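Enolase (alpha proteobacterium BAL199, PDB 3UGV) probably acts as a magnesium-dependent enolase-superfamily enzyme of the mandelate racemase type, working on a carboxylate substrate that is not established. Local coordinates at residues F[55-60]-F[75-80]; F[38-43]-F[385-390]; F[158-163]-F[188-193]; F[246-251]-F[343-348]. All blocks are in the same frame, centred on the assembly; numbering follows the deposited sequence.

Interaction 1 (F[55-60]-F[75-80])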
loop_
_atom_site.group_PDB
_atom_site.type_symbol
_atom_site.label_atom_id
_atom_site.label_comp_id
_atom_site.label_asym_id
_atom_site.label_seq_id
_atom_site.Cartn_x
_atom_site.Cartn_y
_atom_site.Cartn_z
ATOM N N ASP F 55 8.343 45.105 13.602
ATOM C CA ASP F 55 7.132 45.628 12.981
ATOM C C ASP F 55 6.110 44.533 12.696
ATOM O O ASP F 55 6.462 43.425 12.292
ATOM C CB ASP F 55 7.480 46.355 11.681
ATOM C CG ASP F 55 8.461 47.483 11.894
ATOM O OD1 ASP F 55 8.245 48.290 12.824
ATOM O OD2 ASP F 55 9.454 47.554 11.139
ATOM N N TRP F 56 4.842 44.860 12.904
ATOM C CA TRP F 56 3.761 43.928 12.653
ATOM C C TRP F 56 2.719 44.600 11.777
ATOM O O TRP F 56 2.025 45.510 12.221
ATOM C CB TRP F 56 3.137 43.472 13.975
ATOM C CG TRP F 56 2.188 42.327 13.807
ATOM C CD1 TRP F 56 0.832 42.321 14.054
ATOM C CD2 TRP F 56 2.514 41.022 13.333
ATOM N NE1 TRP F 56 0.310 41.083 13.765
ATOM C CE2 TRP F 56 1.320 40.272 13.315
ATOM C CE3 TRP F 56 3.701 40.412 12.917
ATOM C CZ2 TRP F 56 1.287 38.946 12.905
ATOM C CZ3 TRP F 56 3.664 39.101 12.510
ATOM C CH2 TRP F 56 2.467 38.380 12.509
ATOM N N PRO F 57 2.614 44.167 10.516
ATOM C CA PRO F 57 1.650 44.748 9.571
ATOM C C PRO F 57 0.235 44.170 9.702
ATOM O O PRO F 57 0.079 42.969 9.903
ATOM C CB PRO F 57 2.244 44.379 8.214
ATOM C CG PRO F 57 2.965 43.091 8.465
ATOM C CD PRO F 57 3.476 43.153 9.888
ATOM N N LEU F 58 -0.778 45.029 9.595
ATOM C CA LEU F 58 -2.180 44.614 9.562
ATOM C C LEU F 58 -2.906 45.331 8.421
ATOM O O LEU F 58 -2.698 46.522 8.198
ATOM C CB LEU F 58 -2.889 44.966 10.870
ATOM C CG LEU F 58 -2.336 44.423 12.178
ATOM C CD1 LEU F 58 -2.976 45.127 13.367
ATOM C CD2 LEU F 58 -2.542 42.925 12.271
ATOM N N ILE F 59 -3.748 44.611 7.691
ATOM C CA ILE F 59 -4.665 45.262 6.763
ATOM C C ILE F 59 -6.064 45.267 7.384
ATOM O O ILE F 59 -6.644 44.210 7.640
ATOM C CB ILE F 59 -4.673 44.567 5.392
ATOM C CG1 ILE F 59 -3.300 44.701 4.732
ATOM C CG2 ILE F 59 -5.769 45.150 4.495
ATOM C CD1 ILE F 59 -3.069 43.749 3.574
ATOM N N LEU F 60 -6.578 46.458 7.669
ATOM C CA LEU F 60 -7.923 46.624 8.219
ATOM C C LEU F 60 -8.938 46.671 7.085
ATOM O O LEU F 60 -8.785 47.432 6.136
ATOM C CB LEU F 60 -8.016 47.914 9.041
ATOM C CG LEU F 60 -7.667 47.863 10.532
ATOM C CD1 LEU F 60 -6.283 47.329 10.769
ATOM C CD2 LEU F 60 -7.798 49.240 11.162
ATOM N N LEU F 75 -6.380 41.425 8.300
ATOM C CA LEU F 75 -5.410 40.453 7.842
ATOM C C LEU F 75 -4.097 40.731 8.549
ATOM O O LEU F 75 -3.791 41.884 8.866
ATOM C CB LEU F 75 -5.222 40.568 6.327
ATOM C CG LEU F 75 -6.284 39.931 5.437
ATOM C CD1 LEU F 75 -6.169 40.475 4.045
ATOM C CD2 LEU F 75 -6.097 38.436 5.418
ATOM N N GLU F 76 -3.332 39.672 8.799
ATOM C CA GLU F 76 -1.990 39.798 9.348
ATOM C C GLU F 76 -1.020 39.102 8.412
ATOM O O GLU F 76 -0.697 37.929 8.608
ATOM C CB GLU F 76 -1.916 39.156 10.731
ATOM C CG GLU F 76 -3.036 39.581 11.647
ATOM C CD GLU F 76 -2.889 39.022 13.039
ATOM O OE1 GLU F 76 -2.089 39.584 13.822
ATOM O OE2 GLU F 76 -3.569 38.019 13.345
ATOM N N PRO F 77 -0.542 39.831 7.395
ATOM C CA PRO F 77 0.237 39.264 6.286
ATOM C C PRO F 77 1.755 39.128 6.506
ATOM O O PRO F 77 2.438 38.714 5.566
ATOM C CB PRO F 77 -0.043 40.239 5.145
ATOM C CG PRO F 77 -0.184 41.557 5.840
ATOM C CD PRO F 77 -0.820 41.263 7.197
ATOM N N TYR F 78 2.263 39.464 7.688
ATOM C CA TYR F 78 3.670 39.198 8.028
ATOM C C TYR F 78 4.682 40.160 7.409
ATOM O O TYR F 78 5.464 40.790 8.116
ATOM C CB TYR F 78 4.056 37.788 7.600
ATOM C CG TYR F 78 3.712 36.699 8.573
ATOM C CD1 TYR F 78 4.611 36.335 9.561
ATOM C CD2 TYR F 78 2.505 36.006 8.484
ATOM C CE1 TYR F 78 4.318 35.328 10.452
ATOM C CE2 TYR F 78 2.195 34.985 9.377
ATOM C CZ TYR F 78 3.115 34.653 10.359
ATOM O OH TYR F 78 2.859 33.651 11.267
ATOM N N VAL F 79 4.688 40.243 6.082
ATOM C CA VAL F 79 5.659 41.065 5.377
ATOM C C VAL F 79 5.014 42.365 4.932
ATOM O O VAL F 79 4.117 42.357 4.086
ATOM C CB VAL F 79 6.289 40.329 4.165
ATOM C CG1 VAL F 79 6.907 39.032 4.611
ATOM C CG2 VAL F 79 5.261 40.030 3.126
ATOM N N PRO F 80 5.464 43.488 5.518
ATOM C CA PRO F 80 4.906 44.825 5.270
ATOM C C PRO F 80 4.782 45.152 3.784
ATOM O O PRO F 80 3.719 45.588 3.338
ATOM C CB PRO F 80 5.923 45.754 5.942
ATOM C CG PRO F 80 6.496 44.920 7.062
ATOM C CD PRO F 80 6.576 43.522 6.489
HETATM O O HOH W 1 1.113 40.604 10.173
#
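The side chain of Glu76 rises beside Leu58, across the line of strand 52-65, to the indole of Trp56. Glu76 CB lies 3.9 Å from Trp56 CZ2. With CG beside the backbone N (chi1 -48°), the next methylene runs alongside Leu58, whose CD2 touches Glu76 CG at 3.4 Å. From there the chain is extended, carrying CD to the nitrogen-bearing edge of the indole. OE1 then accepts a hydrogen bond from Trp56 NE1 of 2.8 Å, with 154° at the hydrogen; the oxygen is met on its anti side and lies almost in the indole plane, while the carboxylate as a whole stands perpendicular to the ring.

The far edge of the same indole points at the face of Tyr78 in a T-shaped pair, Trp56 CH2 coming to 4.1 Å from Tyr78 CE1 near the rim of the phenol. The ring planes are 72° apart. These residues belong to the N-terminal capping domain of the mandelate racemase family, where strand 71-75 ends its pairing with 52-65 and the chain leaves as a loop. Ile59 and Leu75 form an antiparallel hydrogen-bonded pair, their amides and carbonyls bonded reciprocally, and Leu58 CA adds a CH...O contact to Leu75 O.

Beyond this pair a water takes over: it donates to Pro57 O at 2.6 Å and accepts from Tyr78 N, resting over the centre of the Trp56 ring. Pro57 CG packs 3.4 Å from Tyr78 O and also borders the Pro77 and Pro80 rings. The other neighbours of Tyr78 include Met302 and, in a ring stack, Phe117 of a second subunit.

Interaction 2 (F[38-43]-F[385-390])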
loop_
_atom_site.group_PDB
_atom_site.type_symbol
_atom_site.label_atom_id
_atom_site.label_comp_id
_atom_site.label_asym_id
_atom_site.label_seq_id
_atom_site.Cartn_x
_atom_site.Cartn_y
_atom_site.Cartn_z
ATOM N N VAL F 38 -1.766 49.190 8.019
ATOM C CA VAL F 38 -1.088 49.838 9.127
ATOM C C VAL F 38 0.112 49.012 9.557
ATOM O O VAL F 38 0.288 47.883 9.108
ATOM C CB VAL F 38 -2.023 50.116 10.324
ATOM C CG1 VAL F 38 -3.382 50.570 9.827
ATOM C CG2 VAL F 38 -2.160 48.904 11.188
ATOM N N LEU F 39 0.949 49.593 10.409
ATOM C CA LEU F 39 2.173 48.948 10.843
ATOM C C LEU F 39 2.379 49.288 12.301
ATOM O O LEU F 39 2.561 50.455 12.648
ATOM C CB LEU F 39 3.369 49.427 10.009
ATOM C CG LEU F 39 4.645 48.578 10.104
ATOM C CD1 LEU F 39 4.484 47.275 9.328
ATOM C CD2 LEU F 39 5.877 49.329 9.611
ATOM N N LEU F 40 2.332 48.276 13.158
ATOM C CA LEU F 40 2.455 48.502 14.589
ATOM C C LEU F 40 3.840 48.110 15.063
ATOM O O LEU F 40 4.498 47.268 14.453
ATOM C CB LEU F 40 1.402 47.712 15.365
ATOM C CG LEU F 40 -0.066 47.897 14.979
ATOM C CD1 LEU F 40 -0.947 47.089 15.919
ATOM C CD2 LEU F 40 -0.471 49.372 14.984
ATOM N N LYS F 41 4.283 48.740 16.146
ATOM C CA LYS F 41 5.531 48.372 16.787
ATOM C C LYS F 41 5.211 47.347 17.873
ATOM O O LYS F 41 4.497 47.663 18.830
ATOM C CB LYS F 41 6.200 49.604 17.396
ATOM C CG LYS F 41 7.712 49.607 17.253
ATOM C CD LYS F 41 8.106 49.644 15.783
ATOM C CE LYS F 41 9.616 49.691 15.610
ATOM N NZ LYS F 41 10.006 49.957 14.191
ATOM N N LEU F 42 5.718 46.123 17.709
ATOM C CA LEU F 42 5.449 45.037 18.662
ATOM C C LEU F 42 6.009 45.310 20.062
ATOM O O LEU F 42 7.093 45.880 20.210
ATOM C CB LEU F 42 6.007 43.705 18.147
ATOM C CG LEU F 42 5.418 43.099 16.873
ATOM C CD1 LEU F 42 6.311 41.947 16.391
ATOM C CD2 LEU F 42 3.986 42.637 17.109
ATOM N N GLN F 43 5.267 44.890 21.083
ATOM C CA GLN F 43 5.718 45.008 22.466
ATOM C C GLN F 43 6.981 44.181 22.683
ATOM O O GLN F 43 7.973 44.667 23.233
ATOM C CB GLN F 43 4.619 44.561 23.438
ATOM C CG GLN F 43 5.105 44.438 24.879
ATOM C CD GLN F 43 3.978 44.234 25.885
ATOM O OE1 GLN F 43 2.806 44.149 25.517
ATOM N NE2 GLN F 43 4.336 44.155 27.169
ATOM N N ALA F 385 -4.792 55.951 13.025
ATOM C CA ALA F 385 -4.220 57.120 12.351
ATOM C C ALA F 385 -2.720 57.233 12.610
ATOM O O ALA F 385 -1.929 57.465 11.687
ATOM C CB ALA F 385 -4.932 58.390 12.789
ATOM N N ALA F 386 -2.341 57.059 13.872
ATOM C CA ALA F 386 -0.942 57.119 14.281
ATOM C C ALA F 386 -0.065 56.045 13.620
ATOM O O ALA F 386 1.165 56.112 13.694
ATOM C CB ALA F 386 -0.835 57.036 15.811
ATOM N N ASN F 387 -0.683 55.066 12.963
ATOM C CA ASN F 387 0.079 53.941 12.409
ATOM C C ASN F 387 -0.217 53.592 10.953
ATOM O O ASN F 387 0.371 52.653 10.391
ATOM C CB ASN F 387 -0.077 52.702 13.295
ATOM C CG ASN F 387 0.647 52.844 14.601
ATOM O OD1 ASN F 387 1.877 52.765 14.647
ATOM N ND2 ASN F 387 -0.102 53.084 15.674
ATOM N N LEU F 388 -1.127 54.348 10.346
ATOM C CA LEU F 388 -1.484 54.136 8.952
ATOM C C LEU F 388 -0.250 54.260 8.064
ATOM O O LEU F 388 0.661 55.037 8.354
ATOM C CB LEU F 388 -2.559 55.134 8.522
ATOM C CG LEU F 388 -3.211 54.849 7.170
ATOM C CD1 LEU F 388 -3.993 53.551 7.233
ATOM C CD2 LEU F 388 -4.114 55.999 6.746
ATOM N N VAL F 389 -0.215 53.482 6.992
ATOM C CA VAL F 389 0.904 53.522 6.067
ATOM C C VAL F 389 0.506 54.297 4.823
ATOM O O VAL F 389 -0.397 53.893 4.093
ATOM C CB VAL F 389 1.362 52.101 5.678
ATOM C CG1 VAL F 389 2.556 52.154 4.724
ATOM C CG2 VAL F 389 1.703 51.310 6.923
ATOM N N GLU F 390 1.175 55.422 4.598
ATOM C CA GLU F 390 0.858 56.282 3.463
ATOM C C GLU F 390 2.124 56.906 2.880
ATOM O O GLU F 390 3.239 56.585 3.304
ATOM C CB GLU F 390 -0.155 57.366 3.862
ATOM C CG GLU F 390 0.429 58.575 4.591
ATOM C CD GLU F 390 0.882 58.269 6.014
ATOM O OE1 GLU F 390 1.933 57.612 6.178
ATOM O OE2 GLU F 390 0.192 58.698 6.967
ATOM O OXT GLU F 390 2.065 57.733 1.967
#
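The carbonyl oxygen of Asn387 is gripped from strand 38-42 by two groups: Leu39 N donates a hydrogen bond of 3.1 Å to it, and Val38 CA offers a longer CH...O contact of 3.4 Å. The amide approaches 29° off the carbonyl plane. This is the polar link of a single backbone bridge between Val38 and Leu388, and just outside it Val389 pairs by its backbone with Pro37.

The side chain of Asn387 lies against Leu40. With CG beside the backbone N (chi1 -71°), the amide lies crosswise to Leu40, whose CD2 methyl sits 3.7 Å from Asn387 CG. The polar end is committed to its own helix, ND2 donating to Val383 O, whereas OD1 comes near Leu39 O without a bond, both atoms being acceptors. With an alanine here, Val383 O would probably lose its side-chain donor and the CD2 methyl of Leu40 its amide neighbour.

Apolar contacts complete the seam. Val38 CG1 meets Leu388 CD1 at 4.0 Å, their side chains crossing at about a right angle, and Val389 CG2 lies equally close to Leu39 CB on the more exposed side. The C-terminal tail, leaving helix 381-387, is thus laid against the edge strand of the three-stranded sheet, as is characteristic of the enolase superfamily, whose capping domain draws on both ends of the chain.

Interaction 3 (F[158-163]-F[188-193])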
loop_
_atom_site.group_PDB
_atom_site.type_symbol
_atom_site.label_atom_id
_atom_site.label_comp_id
_atom_site.label_asym_id
_atom_site.label_seq_id
_atom_site.Cartn_x
_atom_site.Cartn_y
_atom_site.Cartn_z
ATOM N N VAL F 158 -12.825 29.626 25.459
ATOM C CA VAL F 158 -11.988 28.782 24.615
ATOM C C VAL F 158 -10.588 28.752 25.210
ATOM O O VAL F 158 -9.959 29.803 25.365
ATOM C CB VAL F 158 -11.882 29.316 23.186
ATOM C CG1 VAL F 158 -11.209 28.267 22.282
ATOM C CG2 VAL F 158 -13.249 29.695 22.651
ATOM N N LYS F 159 -10.117 27.556 25.559
ATOM C CA LYS F 159 -8.803 27.393 26.170
ATOM C C LYS F 159 -7.755 27.914 25.205
ATOM O O LYS F 159 -7.805 27.611 24.018
ATOM C CB LYS F 159 -8.536 25.915 26.500
ATOM C CG LYS F 159 -7.386 25.680 27.486
ATOM C CD LYS F 159 -7.182 24.197 27.764
ATOM C CE LYS F 159 -6.979 23.450 26.453
ATOM N NZ LYS F 159 -6.868 21.971 26.616
ATOM N N ALA F 160 -6.823 28.721 25.696
ATOM C CA ALA F 160 -5.805 29.274 24.810
ATOM C C ALA F 160 -4.419 29.080 25.386
ATOM O O ALA F 160 -4.258 28.714 26.546
ATOM C CB ALA F 160 -6.067 30.750 24.538
ATOM N N TYR F 161 -3.413 29.308 24.559
ATOM C CA TYR F 161 -2.037 29.311 25.018
ATOM C C TYR F 161 -1.407 30.589 24.514
ATOM O O TYR F 161 -1.840 31.153 23.502
ATOM C CB TYR F 161 -1.275 28.076 24.510
ATOM C CG TYR F 161 -1.044 28.019 22.996
ATOM C CD1 TYR F 161 0.126 28.500 22.440
ATOM C CD2 TYR F 161 -1.987 27.453 22.140
ATOM C CE1 TYR F 161 0.346 28.437 21.077
ATOM C CE2 TYR F 161 -1.772 27.378 20.786
ATOM C CZ TYR F 161 -0.600 27.874 20.263
ATOM O OH TYR F 161 -0.367 27.822 18.927
ATOM N N ASN F 162 -0.385 31.045 25.216
ATOM C CA ASN F 162 0.164 32.364 24.962
ATOM C C ASN F 162 1.353 32.310 23.998
ATOM O O ASN F 162 2.433 31.831 24.360
ATOM C CB ASN F 162 0.568 33.004 26.307
ATOM C CG ASN F 162 0.905 34.484 26.184
ATOM O OD1 ASN F 162 1.256 34.981 25.107
ATOM N ND2 ASN F 162 0.810 35.194 27.300
ATOM N N SER F 163 1.173 32.809 22.777
ATOM C CA SER F 163 2.305 32.878 21.858
ATOM C C SER F 163 2.946 34.260 21.715
ATOM O O SER F 163 3.655 34.515 20.741
ATOM C CB SER F 163 1.979 32.259 20.483
ATOM O OG SER F 163 1.010 33.000 19.780
ATOM N N THR F 188 -5.691 32.015 37.237
ATOM C CA THR F 188 -4.669 30.998 37.455
ATOM C C THR F 188 -3.646 30.928 36.311
ATOM O O THR F 188 -2.723 30.123 36.356
ATOM C CB THR F 188 -5.286 29.610 37.725
ATOM O OG1 THR F 188 -6.147 29.248 36.641
ATOM C CG2 THR F 188 -6.101 29.621 39.032
ATOM N N GLY F 189 -3.827 31.759 35.286
ATOM C CA GLY F 189 -2.835 31.903 34.229
ATOM C C GLY F 189 -3.064 31.018 33.015
ATOM O O GLY F 189 -3.865 30.071 33.072
ATOM N N PHE F 190 -2.380 31.329 31.910
ATOM C CA PHE F 190 -2.408 30.439 30.746
ATOM C C PHE F 190 -1.936 29.044 31.127
ATOM O O PHE F 190 -1.028 28.891 31.948
ATOM C CB PHE F 190 -1.523 30.963 29.622
ATOM C CG PHE F 190 -2.155 32.050 28.812
ATOM C CD1 PHE F 190 -3.214 31.766 27.966
ATOM C CD2 PHE F 190 -1.680 33.353 28.879
ATOM C CE1 PHE F 190 -3.801 32.763 27.202
ATOM C CE2 PHE F 190 -2.257 34.352 28.108
ATOM C CZ PHE F 190 -3.323 34.055 27.271
ATOM N N LYS F 191 -2.539 28.026 30.524
ATOM C CA LYS F 191 -2.150 26.648 30.804
ATOM C C LYS F 191 -1.130 26.143 29.787
ATOM O O LYS F 191 -0.675 24.997 29.866
ATOM C CB LYS F 191 -3.372 25.739 30.824
ATOM C CG LYS F 191 -4.462 26.134 31.823
ATOM C CD LYS F 191 -5.744 25.318 31.519
ATOM C CE LYS F 191 -6.781 25.334 32.647
ATOM N NZ LYS F 191 -7.426 26.655 32.891
ATOM N N GLY F 192 -0.777 26.997 28.828
ATOM C CA GLY F 192 0.216 26.635 27.835
ATOM C C GLY F 192 0.900 27.870 27.279
ATOM O O GLY F 192 0.317 28.945 27.234
ATOM N N LEU F 193 2.149 27.706 26.866
ATOM C CA LEU F 193 2.964 28.799 26.342
ATOM C C LEU F 193 3.583 28.272 25.059
ATOM O O LEU F 193 3.965 27.110 25.008
ATOM C CB LEU F 193 4.093 29.129 27.333
ATOM C CG LEU F 193 3.684 29.615 28.723
ATOM C CD1 LEU F 193 4.898 29.766 29.609
ATOM C CD2 LEU F 193 2.953 30.945 28.616
HETATM O O HOH W 2 -4.913 28.084 29.160
#
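Phe190 packs against Asn162 at the first beta-alpha-beta unit of the enolase-type barrel, in which strand 157-162, helix 171-183 and strand 192-196 follow one another. The tight part lies here. Asn162 CB sits over one face of the Phe190 ring, 3.7 Å from its centroid, in a CH-pi contact, and Asn162 ND2 comes within 3.3 Å of Phe190 CE2. With CG anti to the backbone N (chi1 -169°), the amide extends past the ring rim, where ND2 donates to Leu181 O and Glu184 OE1 while OD1 accepts from Asn164 N. Ala160 CB adds an apolar touch at Phe190 CE1. A serine in place of Phe190 would probably strip Asn162 CB of its ring face and leave a gap beside Ala160 CB.

The other flank is looser. Lys159 and Lys191 cross at about a right angle, Lys159 CD lying 4.2 Å from Lys191 CD. A water sits between Ala160 O and Lys191 N, accepting from the latter.

Beside the Phe190 packing, away from the lysines, the strands meet at a single bridge, Asn162 N donating to Gly192 O at 3.0 Å. Gly192 O also lies 3.3 Å from Tyr161 CA.

Interaction 4 (F[246-251]-F[343-348]). With MG (magnesium ion), chain B.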
loop_
_atom_site.group_PDB
_atom_site.type_symbol
_atom_site.label_atom_id
_atom_site.label_comp_id
_atom_site.label_asym_id
_atom_site.label_seq_id
_atom_site.Cartn_x
_atom_site.Cartn_y
_atom_site.Cartn_z
ATOM N N GLY F 246 8.732 15.842 27.264
ATOM C CA GLY F 246 7.353 16.020 27.698
ATOM C C GLY F 246 6.670 17.253 27.117
ATOM O O GLY F 246 5.767 17.805 27.733
ATOM N N LEU F 247 7.080 17.678 25.921
ATOM C CA LEU F 247 6.452 18.825 25.248
ATOM C C LEU F 247 5.023 18.508 24.828
ATOM O O LEU F 247 4.683 17.342 24.594
ATOM C CB LEU F 247 7.249 19.215 24.003
ATOM C CG LEU F 247 8.720 19.524 24.247
ATOM C CD1 LEU F 247 9.445 19.647 22.927
ATOM C CD2 LEU F 247 8.851 20.800 25.100
ATOM N N GLU F 248 4.191 19.541 24.735
ATOM C CA GLU F 248 2.808 19.376 24.297
ATOM C C GLU F 248 2.785 19.038 22.799
ATOM O O GLU F 248 2.055 18.161 22.359
ATOM C CB GLU F 248 2.011 20.647 24.548
ATOM C CG GLU F 248 0.602 20.636 23.944
ATOM C CD GLU F 248 -0.426 19.920 24.806
ATOM O OE1 GLU F 248 -0.082 19.505 25.939
ATOM O OE2 GLU F 248 -1.589 19.790 24.354
ATOM N N TRP F 249 3.606 19.730 22.021
ATOM C CA TRP F 249 3.829 19.333 20.637
ATOM C C TRP F 249 5.068 19.980 20.072
ATOM O O TRP F 249 5.598 20.920 20.661
ATOM C CB TRP F 249 2.624 19.668 19.754
ATOM C CG TRP F 249 2.385 21.139 19.459
ATOM C CD1 TRP F 249 3.238 22.017 18.833
ATOM C CD2 TRP F 249 1.175 21.871 19.701
ATOM N NE1 TRP F 249 2.642 23.255 18.710
ATOM C CE2 TRP F 249 1.371 23.183 19.220
ATOM C CE3 TRP F 249 -0.056 21.543 20.279
ATOM C CZ2 TRP F 249 0.388 24.163 19.315
ATOM C CZ3 TRP F 249 -1.027 22.521 20.372
ATOM C CH2 TRP F 249 -0.799 23.813 19.897
ATOM N N ILE F 250 5.513 19.466 18.927
ATOM C CA ILE F 250 6.608 20.050 18.161
ATOM C C ILE F 250 6.078 20.546 16.807
ATOM O O ILE F 250 5.444 19.791 16.050
ATOM C CB ILE F 250 7.715 19.019 17.931
ATOM C CG1 ILE F 250 8.300 18.566 19.270
ATOM C CG2 ILE F 250 8.805 19.571 17.023
ATOM C CD1 ILE F 250 9.113 17.295 19.137
ATOM N N GLU F 251 6.354 21.808 16.496
ATOM C CA GLU F 251 5.706 22.466 15.368
ATOM C C GLU F 251 6.684 22.792 14.251
ATOM O O GLU F 251 7.752 23.346 14.512
ATOM C CB GLU F 251 5.021 23.742 15.860
ATOM C CG GLU F 251 4.095 24.411 14.881
ATOM C CD GLU F 251 3.420 25.636 15.493
ATOM O OE1 GLU F 251 2.984 25.571 16.675
ATOM O OE2 GLU F 251 3.341 26.668 14.797
ATOM N N ALA F 343 -11.946 20.876 18.167
ATOM C CA ALA F 343 -11.241 22.020 18.737
ATOM C C ALA F 343 -10.236 21.578 19.780
ATOM O O ALA F 343 -10.520 20.728 20.616
ATOM C CB ALA F 343 -12.226 23.007 19.341
ATOM N N HIS F 344 -9.049 22.156 19.729
ATOM C CA HIS F 344 -7.985 21.728 20.616
ATOM C C HIS F 344 -7.463 22.937 21.403
ATOM O O HIS F 344 -7.897 23.175 22.533
ATOM C CB HIS F 344 -6.890 21.002 19.811
ATOM C CG HIS F 344 -5.872 20.307 20.659
ATOM N ND1 HIS F 344 -4.619 19.970 20.187
ATOM C CD2 HIS F 344 -5.913 19.896 21.954
ATOM C CE1 HIS F 344 -3.935 19.377 21.151
ATOM N NE2 HIS F 344 -4.692 19.333 22.237
ATOM N N TRP F 345 -6.557 23.707 20.810
ATOM C CA TRP F 345 -6.047 24.919 21.461
ATOM C C TRP F 345 -6.249 26.140 20.581
ATOM O O TRP F 345 -6.179 26.058 19.345
ATOM C CB TRP F 345 -4.543 24.822 21.739
ATOM C CG TRP F 345 -4.098 23.866 22.811
ATOM C CD1 TRP F 345 -3.781 22.547 22.649
ATOM C CD2 TRP F 345 -3.840 24.173 24.191
ATOM N NE1 TRP F 345 -3.357 22.014 23.838
ATOM C CE2 TRP F 345 -3.386 22.987 24.804
ATOM C CE3 TRP F 345 -3.968 25.330 24.971
ATOM C CZ2 TRP F 345 -3.054 22.923 26.169
ATOM C CZ3 TRP F 345 -3.631 25.266 26.326
ATOM C CH2 TRP F 345 -3.175 24.075 26.904
ATOM N N LEU F 346 -6.458 27.283 21.226
ATOM C CA LEU F 346 -6.495 28.567 20.538
ATOM C C LEU F 346 -5.166 29.294 20.725
ATOM O O LEU F 346 -4.723 29.498 21.852
ATOM C CB LEU F 346 -7.624 29.429 21.094
ATOM C CG LEU F 346 -7.728 30.773 20.374
ATOM C CD1 LEU F 346 -9.123 31.009 19.849
ATOM C CD2 LEU F 346 -7.277 31.907 21.262
ATOM N N GLU F 347 -4.518 29.683 19.634
ATOM C CA GLU F 347 -3.283 30.439 19.776
ATOM C C GLU F 347 -3.615 31.884 20.100
ATOM O O GLU F 347 -4.338 32.530 19.347
ATOM C CB GLU F 347 -2.446 30.391 18.501
ATOM C CG GLU F 347 -1.108 31.103 18.652
ATOM C CD GLU F 347 -0.312 31.139 17.361
ATOM O OE1 GLU F 347 0.834 30.625 17.336
ATOM O OE2 GLU F 347 -0.839 31.682 16.368
ATOM N N TRP F 348 -3.079 32.398 21.206
ATOM C CA TRP F 348 -3.364 33.774 21.588
ATOM C C TRP F 348 -2.127 34.648 21.551
ATOM O O TRP F 348 -1.056 34.247 22.002
ATOM C CB TRP F 348 -4.032 33.847 22.966
ATOM C CG TRP F 348 -4.373 35.258 23.431
ATOM C CD1 TRP F 348 -5.551 35.929 23.224
ATOM C CD2 TRP F 348 -3.529 36.158 24.174
ATOM N NE1 TRP F 348 -5.491 37.182 23.796
ATOM C CE2 TRP F 348 -4.264 37.348 24.383
ATOM C CE3 TRP F 348 -2.230 36.075 24.685
ATOM C CZ2 TRP F 348 -3.738 38.444 25.074
ATOM C CZ3 TRP F 348 -1.711 37.167 25.381
ATOM C CH2 TRP F 348 -2.462 38.334 25.561
HETATM MG MG MG B . 4.015 28.350 14.140
HETATM O O HOH W 3 -3.600 18.112 24.772
HETATM O O HOH W 4 2.926 29.881 15.080
HETATM O O HOH W 5 4.989 29.990 13.295
HETATM O O HOH W 6 5.281 27.202 12.892
#
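Trp345 NE1 donates a hydrogen bond to Glu248 OE2, 2.9 Å long and somewhat bent at 148°. The donor comes from above the carboxylate plane, and that plane stands nearly upright to the indole. Glu248 brings its oxygen there by leaving the backbone with CG anti to N (chi1 172°) and then bending at chi2. A water donates to Glu248 OE2 at 2.7 Å. The same water also bonds His344 NE2, lying in the imidazole plane.

Next to this bond Trp249 turns its six-membered edge to the face of Trp345 in an offset edge-to-face pair. Trp249 CZ3 approaches Trp345 CD1 to 3.6 Å, with the planes 78° apart.

The opposite edge of Trp249 points toward the metal site: its NE1 donates to the anti lone pair of Glu251 OE1, which also takes a salt bridge from Lys194. This second-shell grip fixes the carboxylate whose OE2 binds magnesium at 1.9 Å. Asp225, Glu277 and three waters complete the metal's shell. One of these waters donates to Glu347 OE1 over 3.2 Å, reaching the second segment again through solvent.

The two segments face each other across the barrel interior. Strand 249-251 lies between 221-225 and 273-275, strand 346-348 runs beside 157-162, and Met223 of strand 221-225 packs against both Trp249 and Trp345.

In the fold
Interactions 1 and 2 share the capping-domain sheet, their centres about 9 Å apart: Leu58 O lies 2.8 Å from Val38 N, and Lys41 NZ forms a salt bridge with Asp55 OD1. Interactions 3 and 4 meet in the barrel, centres about 10 Å apart, where strands 157-162 and 346-348 are neighbours and Tyr161 packs edge-to-face with Trp249. The capping and barrel contacts do not touch; interactions 1 and 4 have centres about 24 Å apart. Interactions 1, 3 and 4 nevertheless approach the magnesium held by Glu251: the side chains of Tyr78 and Tyr161 lie about 6 and 7 Å from it. Interaction 2, joining the C-terminal tail to an early strand, encloses the others in sequence.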